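Local structure of phosphodiesterase (Trypanosoma brucei brucei, 5H2Q) at residues 28-33 and 321-326; 32-37 and 250-255; 93-98 and 243-248; 123-128 and 236-241. The protein is a phosphodiesterase of the HD-type clan, with a helical fold without strands, and holds a zinc ion, a magnesium ion and the ligand LLI in this model. All blocks are in the same frame, centred on the assembly; numbering follows the deposited sequence.

The four contacts run from the surface to the middle of one helical fold. Interaction 1 is a surface contact and rests on a salt bridge and a water. Interaction 2 is partly buried. It shares D32 and L33 with interaction 1, but its chemistry is mostly a ring packed against a glutamine chain. Interactions 3 and 4 are buried, with centres about 9 Å apart. In interaction 3 a charged and amide cluster is threaded with waters beside the ligand. Interaction 4 is largely apolar, apart from the zinc-bound H128. Interactions 3 and 4 touch directly, since V93 and C97 pack on A125. S253 of interaction 2 hydrogen-bonds to N245 of interaction 3.

Interaction 1 of 4, residues 28-33 and 321-326; sequences DIDFDL and VDRTKS
I29 and R323 have the closest CA atoms here, 11.0 Å apart, and R323 spans the distance to the loop 28-33 from helix 318-334. The loop contains a type I beta turn, D28 to F31, with an Asx turn inside it. D28 OD2 accepts from the backbone N of D30 at 2.8 Å. R323 supplies the reach. Its chain bends at chi2 and chi3 and brings the guanidinium to the turn. D30 OD1 comes to the guanidinium edge, near its plane, and forms a salt bridge with R323 NH2 at 2.6 Å. The hydrogen bond within it is weak, with an N-H...O angle of 117°, and the carboxylate is turned 37° from the guanidinium plane. I29 adds an apolar neighbour, with CD1 3.6 Å from R323 NH2. The contact joins the early loop to the last helix, 318-334, on the protein surface. D30 also packs on P249, in the loop before helix 250-274. Water 1 makes a second link. It donates to I29 O at 2.8 Å and accepts a weak bond from R323 NH2 at 2.8 Å.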
# COMPACT_ATOMS: atom_id res chain seq x y z
N ASP A 28 -5.51 -0.02 -15.77
CA ASP A 28 -6.97 0.12 -15.62
C ASP A 28 -7.48 0.05 -14.18
O ASP A 28 -6.98 -0.74 -13.39
CB ASP A 28 -7.68 -0.94 -16.49
CG ASP A 28 -9.09 -0.53 -16.85
OD1 ASP A 28 -9.26 0.18 -17.88
OD2 ASP A 28 -10.01 -0.79 -16.05
N ILE A 29 -8.54 0.84 -13.85
CA ILE A 29 -9.13 0.75 -12.51
C ILE A 29 -9.73 -0.64 -12.26
O ILE A 29 -9.79 -1.04 -11.10
CB ILE A 29 -10.13 1.89 -12.15
CG1 ILE A 29 -11.48 1.76 -12.90
CG2 ILE A 29 -9.48 3.28 -12.33
CD1 ILE A 29 -12.60 2.69 -12.34
N ASP A 30 -10.13 -1.38 -13.32
CA ASP A 30 -10.70 -2.73 -13.23
C ASP A 30 -9.68 -3.84 -13.29
O ASP A 30 -10.06 -5.03 -13.38
CB ASP A 30 -11.79 -2.95 -14.30
CG ASP A 30 -13.06 -2.15 -14.11
OD1 ASP A 30 -13.17 -1.44 -13.10
OD2 ASP A 30 -13.96 -2.23 -14.97
N PHE A 31 -8.37 -3.49 -13.27
CA PHE A 31 -7.33 -4.50 -13.35
C PHE A 31 -7.54 -5.50 -12.23
O PHE A 31 -7.79 -5.09 -11.09
CB PHE A 31 -5.92 -3.87 -13.25
CG PHE A 31 -4.85 -4.94 -13.18
CD1 PHE A 31 -4.55 -5.73 -14.29
CD2 PHE A 31 -4.14 -5.16 -12.00
CE1 PHE A 31 -3.57 -6.72 -14.22
CE2 PHE A 31 -3.18 -6.17 -11.92
CZ PHE A 31 -2.90 -6.94 -13.03
N ASP A 32 -7.50 -6.78 -12.56
CA ASP A 32 -7.76 -7.88 -11.63
C ASP A 32 -6.47 -8.66 -11.33
O ASP A 32 -6.06 -9.54 -12.08
CB ASP A 32 -8.82 -8.81 -12.23
CG ASP A 32 -9.35 -9.86 -11.28
OD1 ASP A 32 -8.67 -10.15 -10.25
OD2 ASP A 32 -10.41 -10.45 -11.59
N LEU A 33 -5.83 -8.31 -10.19
CA LEU A 33 -4.60 -8.97 -9.78
C LEU A 33 -4.80 -10.46 -9.43
O LEU A 33 -3.91 -11.28 -9.67
CB LEU A 33 -3.94 -8.19 -8.60
CG LEU A 33 -2.58 -8.71 -8.11
CD1 LEU A 33 -1.51 -8.75 -9.23
CD2 LEU A 33 -2.07 -7.83 -6.97
N VAL A 321 -15.80 6.47 -4.23
CA VAL A 321 -17.02 6.67 -3.43
C VAL A 321 -18.15 5.75 -3.97
O VAL A 321 -18.75 4.99 -3.20
CB VAL A 321 -17.45 8.17 -3.40
CG1 VAL A 321 -18.80 8.36 -2.72
CG2 VAL A 321 -16.38 9.04 -2.74
N ASP A 322 -18.39 5.79 -5.30
CA ASP A 322 -19.44 5.00 -5.96
C ASP A 322 -19.28 3.48 -5.78
O ASP A 322 -20.27 2.80 -5.49
CB ASP A 322 -19.55 5.34 -7.47
CG ASP A 322 -19.76 6.80 -7.84
OD1 ASP A 322 -20.08 7.61 -6.95
OD2 ASP A 322 -19.59 7.13 -9.04
N ARG A 323 -18.06 2.95 -6.00
CA ARG A 323 -17.82 1.51 -5.89
C ARG A 323 -17.91 1.00 -4.47
O ARG A 323 -18.36 -0.12 -4.28
CB ARG A 323 -16.51 1.11 -6.54
CG ARG A 323 -16.69 -0.05 -7.50
CD ARG A 323 -16.98 0.45 -8.90
NE ARG A 323 -16.03 -0.08 -9.88
CZ ARG A 323 -14.74 0.26 -9.95
NH1 ARG A 323 -14.22 1.11 -9.07
NH2 ARG A 323 -13.96 -0.28 -10.87
N THR A 324 -17.52 1.84 -3.49
CA THR A 324 -17.56 1.57 -2.04
C THR A 324 -19.02 1.32 -1.63
O THR A 324 -19.28 0.31 -0.98
CB THR A 324 -16.82 2.71 -1.27
OG1 THR A 324 -15.42 2.66 -1.59
CG2 THR A 324 -16.96 2.63 0.24
N LYS A 325 -19.95 2.20 -2.08
CA LYS A 325 -21.40 2.11 -1.84
C LYS A 325 -21.99 0.85 -2.51
O LYS A 325 -22.81 0.16 -1.90
CB LYS A 325 -22.11 3.37 -2.39
CG LYS A 325 -22.45 4.43 -1.35
CD LYS A 325 -21.31 5.42 -1.11
CE LYS A 325 -21.80 6.79 -0.68
NZ LYS A 325 -22.33 7.58 -1.83
N SER A 326 -21.55 0.55 -3.75
CA SER A 326 -21.97 -0.60 -4.55
C SER A 326 -21.63 -1.92 -3.86
O SER A 326 -22.43 -2.87 -3.88
CB SER A 326 -21.29 -0.58 -5.91
OG SER A 326 -21.69 -1.66 -6.72
O HOH W 1 -11.74 -0.29 -9.21

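Interaction 2 of 4, residues 32-37 and 250-255; sequences DLFQAR and FDISRQ
F34 meets Q255 and I252 in this contact between the start of helix 33-38 and the start of helix 250-274. The main interaction is a CH-pi contact. Q255 CB stands over the F34 face, 3.6 Å from the ring centroid and 12° off the normal. The rest of the Q255 chain is extended and passes the phenylalanine in the opposite direction. Its NE2 ends 3.4 Å from F34 CG, and the amide is tilted 33° from the ring. Q255 NE2 also hydrogen-bonds to E38 OE2, which helps to hold the amide there. W256 is a further aromatic neighbour of F34.

The apolar contact is between F34 CD2 and I252 CG2, 4.3 Å apart. I252 also lies against the D32 carboxylate, with its CG1 3.6 Å from D32 OD1 and its CD1 near D32 CB and CG. The I252 carbonyl O is near the F34 ring, oblique to it and 3.6 Å from CE2.

The polar contacts start from D32, the N-cap of helix 33-38. Q35 N bonds to D32 OD1 at 3.1 Å, coming from above the carboxylate plane, 69° out of it. Water 2 lies between the two helices. It is placed to donate to D32 OD2 and to Q255 OE1, though it cannot serve every neighbouring acceptor at once.

D251 OD2 is 4.5 Å from D32 OD2. Two acids this close would probably disfavour each other, and the water between the helices may ease that. No direct hydrogen bond crosses between the segments; van der Waals and CH-pi contacts probably do most of the joining, and water 2 links the polar groups.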
# COMPACT_ATOMS: atom_id res chain seq x y z
N ASP A 32 -7.50 -6.78 -12.56
CA ASP A 32 -7.76 -7.88 -11.63
C ASP A 32 -6.47 -8.66 -11.33
O ASP A 32 -6.06 -9.54 -12.08
CB ASP A 32 -8.82 -8.81 -12.23
CG ASP A 32 -9.35 -9.86 -11.28
OD1 ASP A 32 -8.67 -10.15 -10.25
OD2 ASP A 32 -10.41 -10.45 -11.59
N LEU A 33 -5.83 -8.31 -10.19
CA LEU A 33 -4.60 -8.97 -9.78
C LEU A 33 -4.80 -10.46 -9.43
O LEU A 33 -3.91 -11.28 -9.67
CB LEU A 33 -3.94 -8.19 -8.60
CG LEU A 33 -2.58 -8.71 -8.11
CD1 LEU A 33 -1.51 -8.75 -9.23
CD2 LEU A 33 -2.07 -7.83 -6.97
N PHE A 34 -5.98 -10.80 -8.86
CA PHE A 34 -6.30 -12.19 -8.50
C PHE A 34 -6.31 -13.07 -9.73
O PHE A 34 -5.71 -14.14 -9.71
CB PHE A 34 -7.64 -12.28 -7.75
CG PHE A 34 -7.54 -11.75 -6.34
CD1 PHE A 34 -6.87 -12.47 -5.35
CD2 PHE A 34 -8.04 -10.50 -6.02
CE1 PHE A 34 -6.74 -11.97 -4.06
CE2 PHE A 34 -7.95 -10.01 -4.70
CZ PHE A 34 -7.27 -10.73 -3.74
N GLN A 35 -6.90 -12.58 -10.83
CA GLN A 35 -6.92 -13.33 -12.09
C GLN A 35 -5.50 -13.43 -12.69
O GLN A 35 -5.11 -14.50 -13.15
CB GLN A 35 -7.93 -12.71 -13.07
CG GLN A 35 -8.23 -13.62 -14.26
CD GLN A 35 -8.82 -14.96 -13.83
OE1 GLN A 35 -9.88 -15.02 -13.22
NE2 GLN A 35 -8.12 -16.05 -14.12
N ALA A 36 -4.70 -12.34 -12.63
CA ALA A 36 -3.31 -12.36 -13.11
C ALA A 36 -2.49 -13.43 -12.32
O ALA A 36 -1.71 -14.16 -12.92
CB ALA A 36 -2.67 -10.96 -12.95
N ARG A 37 -2.71 -13.54 -11.00
CA ARG A 37 -2.03 -14.56 -10.18
C ARG A 37 -2.52 -15.97 -10.55
O ARG A 37 -1.71 -16.91 -10.62
CB ARG A 37 -2.32 -14.30 -8.69
CG ARG A 37 -1.68 -13.04 -8.13
CD ARG A 37 -2.41 -12.61 -6.85
NE ARG A 37 -2.22 -13.58 -5.78
CZ ARG A 37 -2.62 -13.44 -4.51
NH1 ARG A 37 -3.27 -12.34 -4.13
NH2 ARG A 37 -2.39 -14.40 -3.63
N PHE A 250 -16.71 -6.13 -7.14
CA PHE A 250 -17.06 -7.01 -6.01
C PHE A 250 -16.26 -8.28 -5.91
O PHE A 250 -15.76 -8.56 -4.82
CB PHE A 250 -18.56 -7.35 -5.95
CG PHE A 250 -18.96 -7.95 -4.61
CD1 PHE A 250 -19.15 -7.15 -3.49
CD2 PHE A 250 -19.13 -9.33 -4.47
CE1 PHE A 250 -19.49 -7.71 -2.25
CE2 PHE A 250 -19.47 -9.89 -3.24
CZ PHE A 250 -19.65 -9.08 -2.14
N ASP A 251 -16.13 -9.05 -6.99
CA ASP A 251 -15.35 -10.30 -6.98
C ASP A 251 -13.94 -10.07 -6.41
O ASP A 251 -13.38 -10.96 -5.76
CB ASP A 251 -15.24 -10.88 -8.41
CG ASP A 251 -14.65 -12.27 -8.51
OD1 ASP A 251 -15.15 -13.18 -7.80
OD2 ASP A 251 -13.74 -12.48 -9.34
N ILE A 252 -13.36 -8.88 -6.69
CA ILE A 252 -12.02 -8.52 -6.24
C ILE A 252 -12.03 -8.12 -4.76
O ILE A 252 -11.24 -8.65 -3.97
CB ILE A 252 -11.41 -7.42 -7.17
CG1 ILE A 252 -11.10 -8.02 -8.56
CG2 ILE A 252 -10.14 -6.79 -6.55
CD1 ILE A 252 -11.01 -6.99 -9.73
N SER A 253 -12.91 -7.16 -4.41
CA SER A 253 -13.11 -6.64 -3.05
C SER A 253 -13.38 -7.80 -2.07
O SER A 253 -12.78 -7.83 -0.99
CB SER A 253 -14.27 -5.65 -3.03
OG SER A 253 -14.25 -4.89 -1.84
N ARG A 254 -14.21 -8.78 -2.49
CA ARG A 254 -14.52 -9.98 -1.69
C ARG A 254 -13.28 -10.84 -1.42
O ARG A 254 -13.11 -11.30 -0.29
CB ARG A 254 -15.68 -10.78 -2.33
CG ARG A 254 -15.99 -12.13 -1.67
CD ARG A 254 -17.19 -12.79 -2.33
NE ARG A 254 -18.00 -13.53 -1.36
CZ ARG A 254 -17.95 -14.84 -1.17
NH1 ARG A 254 -18.73 -15.42 -0.26
NH2 ARG A 254 -17.13 -15.59 -1.89
N GLN A 255 -12.44 -11.10 -2.46
CA GLN A 255 -11.21 -11.87 -2.32
C GLN A 255 -10.23 -11.19 -1.35
O GLN A 255 -9.62 -11.87 -0.53
CB GLN A 255 -10.58 -12.21 -3.68
CG GLN A 255 -11.37 -13.25 -4.49
CD GLN A 255 -10.72 -13.54 -5.83
OE1 GLN A 255 -11.15 -13.03 -6.86
NE2 GLN A 255 -9.66 -14.35 -5.85
O HOH W 2 -10.77 -12.36 -9.55

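Interaction 3 of 4, residues 93-98 and 243-248; sequences VVDVCQ and ISNVTK. With LLI ((4~{a}~{S},8~{a}~{R})-2-cycloheptyl-4-[4-methoxy-3-[2-(2-oxidanylideneimidazolidin-1-yl)ethoxy]phenyl]-4~{a},5,8,8~{a}-tetrahydrophthalazin-1-one), chain E.
K248 NZ is gripped by several groups: the carboxylate of D95, T99 OG1 and waters 3, 5 and 6. Its three N-H groups must be shared among these five, and the bond to D95 OD1 is the weak one, a long salt bridge of 3.3 Å. Water 5 backs it up, donating to D95 OD1 at 2.7 Å and accepting from K248 NZ. The contact lies deep in the helical phosphodiesterase fold. It links helix 90-105 to the loop between helices 227-242 and 250-274. D95 extends its carboxylate away from its own backbone N (chi1 174°), which puts it next to the loop. Water 3, among four side chains, donates to D95 OD2 and S244 OG and accepts from N245 ND2 and K248 NZ. Water 4 is a second bridge, 2.7 Å from D95 OD2 and 3.0 Å from N245 ND2. Charge and amide are thus joined largely through buried water. Water 6 accepts from K248 NZ and may donate to Q98 OE1, while Q98 NE2 is bonded to V26 O and D28 O.

The loop also lines the LLI pocket. N245 OD1 is hydrogen-bonded to Y87 OH and lies 3.6 Å from LLI C9. I243 touches the ligand with its CG2, 3.8 Å from LLI C16.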
# COMPACT_ATOMS: atom_id res chain seq x y z
N VAL A 93 1.31 -5.19 -1.79
CA VAL A 93 2.05 -3.97 -2.18
C VAL A 93 2.01 -3.74 -3.69
O VAL A 93 1.93 -2.59 -4.14
CB VAL A 93 3.47 -3.91 -1.58
CG1 VAL A 93 3.40 -3.96 -0.05
CG2 VAL A 93 4.38 -5.01 -2.14
N VAL A 94 2.02 -4.81 -4.48
CA VAL A 94 1.87 -4.62 -5.94
C VAL A 94 0.49 -4.02 -6.23
O VAL A 94 0.37 -3.11 -7.06
CB VAL A 94 2.14 -5.94 -6.73
CG1 VAL A 94 1.82 -5.76 -8.23
CG2 VAL A 94 3.60 -6.34 -6.55
N ASP A 95 -0.52 -4.51 -5.53
CA ASP A 95 -1.86 -3.97 -5.65
C ASP A 95 -1.90 -2.49 -5.26
O ASP A 95 -2.50 -1.69 -5.99
CB ASP A 95 -2.83 -4.78 -4.76
CG ASP A 95 -4.21 -4.18 -4.73
OD1 ASP A 95 -4.76 -3.89 -5.81
OD2 ASP A 95 -4.75 -3.99 -3.62
N VAL A 96 -1.28 -2.13 -4.13
CA VAL A 96 -1.28 -0.74 -3.67
C VAL A 96 -0.58 0.17 -4.69
O VAL A 96 -1.06 1.28 -4.99
CB VAL A 96 -0.74 -0.58 -2.23
CG1 VAL A 96 -0.50 0.88 -1.88
CG2 VAL A 96 -1.70 -1.24 -1.22
N CYS A 97 0.52 -0.32 -5.27
CA CYS A 97 1.29 0.39 -6.29
C CYS A 97 0.39 0.64 -7.50
O CYS A 97 0.24 1.79 -7.92
CB CYS A 97 2.52 -0.42 -6.68
SG CYS A 97 3.59 0.41 -7.89
N GLN A 98 -0.24 -0.44 -8.03
CA GLN A 98 -1.14 -0.35 -9.20
C GLN A 98 -2.33 0.58 -8.92
O GLN A 98 -2.70 1.40 -9.78
CB GLN A 98 -1.60 -1.76 -9.60
CG GLN A 98 -2.26 -1.78 -10.99
CD GLN A 98 -3.75 -1.42 -10.97
OE1 GLN A 98 -4.44 -1.56 -9.96
NE2 GLN A 98 -4.26 -0.93 -12.10
N ILE A 243 -6.28 1.45 1.90
CA ILE A 243 -7.67 1.10 2.21
C ILE A 243 -8.55 1.03 0.95
O ILE A 243 -9.78 1.10 1.05
CB ILE A 243 -8.28 1.99 3.32
CG1 ILE A 243 -8.41 3.49 2.90
CG2 ILE A 243 -7.50 1.83 4.64
CD1 ILE A 243 -9.18 4.37 4.04
N SER A 244 -7.93 0.85 -0.24
CA SER A 244 -8.64 0.81 -1.53
C SER A 244 -9.32 -0.53 -1.89
O SER A 244 -9.98 -0.57 -2.93
CB SER A 244 -7.66 1.14 -2.66
OG SER A 244 -6.74 0.07 -2.78
N ASN A 245 -9.17 -1.61 -1.11
CA ASN A 245 -9.79 -2.89 -1.49
C ASN A 245 -11.32 -2.77 -1.62
O ASN A 245 -11.93 -3.45 -2.43
CB ASN A 245 -9.47 -4.00 -0.49
CG ASN A 245 -8.02 -4.35 -0.26
OD1 ASN A 245 -7.69 -4.88 0.81
ND2 ASN A 245 -7.13 -4.12 -1.24
N VAL A 246 -11.92 -1.87 -0.83
CA VAL A 246 -13.38 -1.66 -0.86
C VAL A 246 -13.85 -0.89 -2.12
O VAL A 246 -15.06 -0.85 -2.37
CB VAL A 246 -13.91 -1.01 0.44
CG1 VAL A 246 -13.55 -1.87 1.65
CG2 VAL A 246 -13.36 0.40 0.60
N THR A 247 -12.91 -0.27 -2.90
CA THR A 247 -13.21 0.54 -4.09
C THR A 247 -13.20 -0.28 -5.40
O THR A 247 -13.47 0.25 -6.47
CB THR A 247 -12.22 1.72 -4.21
OG1 THR A 247 -10.94 1.25 -4.68
CG2 THR A 247 -12.08 2.55 -2.94
N LYS A 248 -12.86 -1.57 -5.31
CA LYS A 248 -12.70 -2.46 -6.46
C LYS A 248 -13.98 -3.18 -6.92
O LYS A 248 -14.93 -3.23 -6.13
CB LYS A 248 -11.59 -3.47 -6.16
CG LYS A 248 -10.24 -2.85 -5.71
CD LYS A 248 -9.83 -1.65 -6.59
CE LYS A 248 -8.46 -1.11 -6.28
NZ LYS A 248 -7.41 -2.08 -6.67
C2 LLI E . -10.19 -4.60 6.22
C3 LLI E . -9.85 -4.88 4.88
O1 LLI E . -11.38 -5.11 6.66
C12 LLI E . -5.68 -2.48 6.96
C14 LLI E . -4.73 -2.66 8.18
C15 LLI E . -5.25 -1.98 9.45
C16 LLI E . -5.73 -1.01 6.52
C17 LLI E . -4.38 -0.35 6.50
C18 LLI E . -3.31 -2.18 7.82
C19 LLI E . -3.32 -0.82 7.18
C21 LLI E . -7.35 -1.46 10.70
C22 LLI E . -8.11 -2.62 11.46
C23 LLI E . -8.29 -0.31 10.23
C24 LLI E . -8.88 -2.26 12.73
C25 LLI E . -9.13 0.43 11.27
C26 LLI E . -10.39 -0.31 11.74
C27 LLI E . -10.26 -1.62 12.53
C28 LLI E . -11.78 -4.84 8.01
C29 LLI E . -13.05 -5.59 8.25
C4 LLI E . -9.27 -3.95 7.04
C5 LLI E . -8.59 -4.52 4.40
C6 LLI E . -8.02 -3.59 6.55
C7 LLI E . -7.69 -3.88 5.23
O8 LLI E . -10.82 -5.49 4.13
C9 LLI E . -10.46 -6.00 2.85
C10 LLI E . -7.05 -2.91 7.45
N11 LLI E . -7.47 -2.70 8.68
N13 LLI E . -6.63 -2.07 9.56
O20 LLI E . -4.52 -1.42 10.25
N30 LLI E . -12.83 -7.02 8.53
C31 LLI E . -11.77 -7.50 9.42
C32 LLI E . -13.30 -8.03 7.74
C33 LLI E . -11.93 -9.01 9.34
N34 LLI E . -12.79 -9.19 8.18
O35 LLI E . -14.09 -7.90 6.81
O HOH W 3 -7.14 -2.61 -3.65
O HOH W 4 -4.30 -5.19 -1.27
O HOH W 5 -7.23 -4.86 -6.25
O HOH W 6 -7.10 -1.10 -9.34

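Interaction 4 of 4, residues 123-128 and 236-241; sequences ITALVH and VLMKAG. With ZN (zinc ion), chain C.
H128 and M238 meet with the sulfur set obliquely to the imidazole. M238 SD is 4.8 Å from the ring centroid and 28° off the ring normal. It also lies near H128 CB. At the ring edge, in plane, are the carbonyl carbon of A125 and water 7. The ring is fixed through both nitrogens. ND1 donates to A125 O at 2.8 Å in a nearly straight bond of 171°, and A125 O lies almost exactly in the ring plane. NE2 binds the zinc ion at 2.1 Å. The bond to the backbone at ND1 probably helps to hold the ring as the zinc ion binds it.

Water 7 at 2.3 Å and water 8 at 2.2 Å from the zinc ion are two more ligands. H92, D129 and D242 complete the six-fold site. H128 and D129 are neighbours in sequence, the histidine-aspartate pair from which the HD clan takes its name. The H92 ring also meets that of H128. The magnesium ion is about 4 Å from the nearest side-chain atom of H128.

The rest of the contact packs helix 115-127 on helix 227-242. M238, from helix 227-242, reaches across to helix 115-127. Its chain starts with CG anti to the backbone N (chi1 -169°) and then bends at chi2 and chi3, which carries CE across to the other helix. CE lies 3.7 Å from T124 CG2 and 3.7 Å from A125 N. The hydroxyl of T124 is used within its own helix, where OG1 is hydrogen-bonded to V120 O, and its methyl faces the methionine.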
# COMPACT_ATOMS: atom_id res chain seq x y z
N ILE A 123 7.07 4.07 -5.87
CA ILE A 123 8.17 3.34 -5.23
C ILE A 123 7.78 3.02 -3.79
O ILE A 123 7.93 1.89 -3.34
CB ILE A 123 9.48 4.15 -5.29
CG1 ILE A 123 10.06 4.21 -6.75
CG2 ILE A 123 10.49 3.62 -4.26
CD1 ILE A 123 10.29 2.82 -7.45
N THR A 124 7.26 4.03 -3.05
CA THR A 124 6.85 3.88 -1.64
C THR A 124 5.80 2.79 -1.44
O THR A 124 5.88 2.02 -0.47
CB THR A 124 6.41 5.23 -1.08
OG1 THR A 124 7.51 6.14 -1.18
CG2 THR A 124 6.02 5.13 0.40
N ALA A 125 4.87 2.66 -2.39
CA ALA A 125 3.85 1.62 -2.32
C ALA A 125 4.52 0.25 -2.20
O ALA A 125 4.03 -0.58 -1.46
CB ALA A 125 2.96 1.66 -3.55
N LEU A 126 5.66 0.04 -2.88
CA LEU A 126 6.34 -1.27 -2.85
C LEU A 126 7.09 -1.56 -1.56
O LEU A 126 7.34 -2.73 -1.27
CB LEU A 126 7.26 -1.43 -4.06
CG LEU A 126 6.58 -1.36 -5.43
CD1 LEU A 126 7.64 -1.39 -6.57
CD2 LEU A 126 5.58 -2.53 -5.62
N VAL A 127 7.50 -0.54 -0.81
CA VAL A 127 8.26 -0.75 0.44
C VAL A 127 7.37 -0.64 1.68
O VAL A 127 7.85 -0.92 2.78
CB VAL A 127 9.43 0.28 0.59
CG1 VAL A 127 10.36 0.25 -0.61
CG2 VAL A 127 8.90 1.71 0.82
N HIS A 128 6.11 -0.17 1.54
CA HIS A 128 5.35 0.28 2.68
C HIS A 128 5.00 -0.78 3.72
O HIS A 128 4.61 -0.40 4.82
CB HIS A 128 4.10 1.09 2.28
CG HIS A 128 2.87 0.28 2.09
ND1 HIS A 128 2.61 -0.36 0.90
CD2 HIS A 128 1.87 0.01 2.96
CE1 HIS A 128 1.44 -0.96 1.07
NE2 HIS A 128 0.96 -0.76 2.29
N VAL A 236 -2.11 11.08 2.13
CA VAL A 236 -3.50 10.73 1.84
C VAL A 236 -3.63 9.73 0.68
O VAL A 236 -4.45 8.81 0.75
CB VAL A 236 -4.32 12.02 1.64
CG1 VAL A 236 -5.60 11.79 0.83
CG2 VAL A 236 -4.62 12.64 3.00
N LEU A 237 -2.77 9.85 -0.35
CA LEU A 237 -2.83 8.89 -1.44
C LEU A 237 -2.27 7.52 -1.04
O LEU A 237 -2.80 6.50 -1.47
CB LEU A 237 -2.09 9.41 -2.67
CG LEU A 237 -2.86 10.37 -3.53
CD1 LEU A 237 -1.99 10.82 -4.65
CD2 LEU A 237 -4.13 9.72 -4.10
N MET A 238 -1.20 7.49 -0.24
CA MET A 238 -0.64 6.23 0.28
C MET A 238 -1.72 5.57 1.15
O MET A 238 -2.02 4.38 1.00
CB MET A 238 0.61 6.56 1.13
CG MET A 238 1.46 5.35 1.53
SD MET A 238 1.95 4.17 0.22
CE MET A 238 2.64 5.26 -1.02
N LYS A 239 -2.34 6.36 2.05
CA LYS A 239 -3.42 5.83 2.87
C LYS A 239 -4.57 5.30 2.01
O LYS A 239 -5.10 4.23 2.31
CB LYS A 239 -3.94 6.93 3.80
CG LYS A 239 -3.04 7.14 5.00
CD LYS A 239 -3.63 8.19 5.96
CE LYS A 239 -4.99 7.83 6.55
NZ LYS A 239 -5.06 6.42 7.04
N ALA A 240 -4.98 6.04 0.94
CA ALA A 240 -6.05 5.64 0.03
C ALA A 240 -5.74 4.32 -0.65
O ALA A 240 -6.61 3.45 -0.72
CB ALA A 240 -6.32 6.73 -1.00
N GLY A 241 -4.50 4.12 -1.10
CA GLY A 241 -4.16 2.84 -1.70
C GLY A 241 -4.26 1.72 -0.68
O GLY A 241 -4.79 0.65 -0.98
ZN ZN C . -0.41 -1.95 3.41
O HOH W 7 -0.05 -0.82 5.35
O HOH W 8 -1.96 -2.77 4.73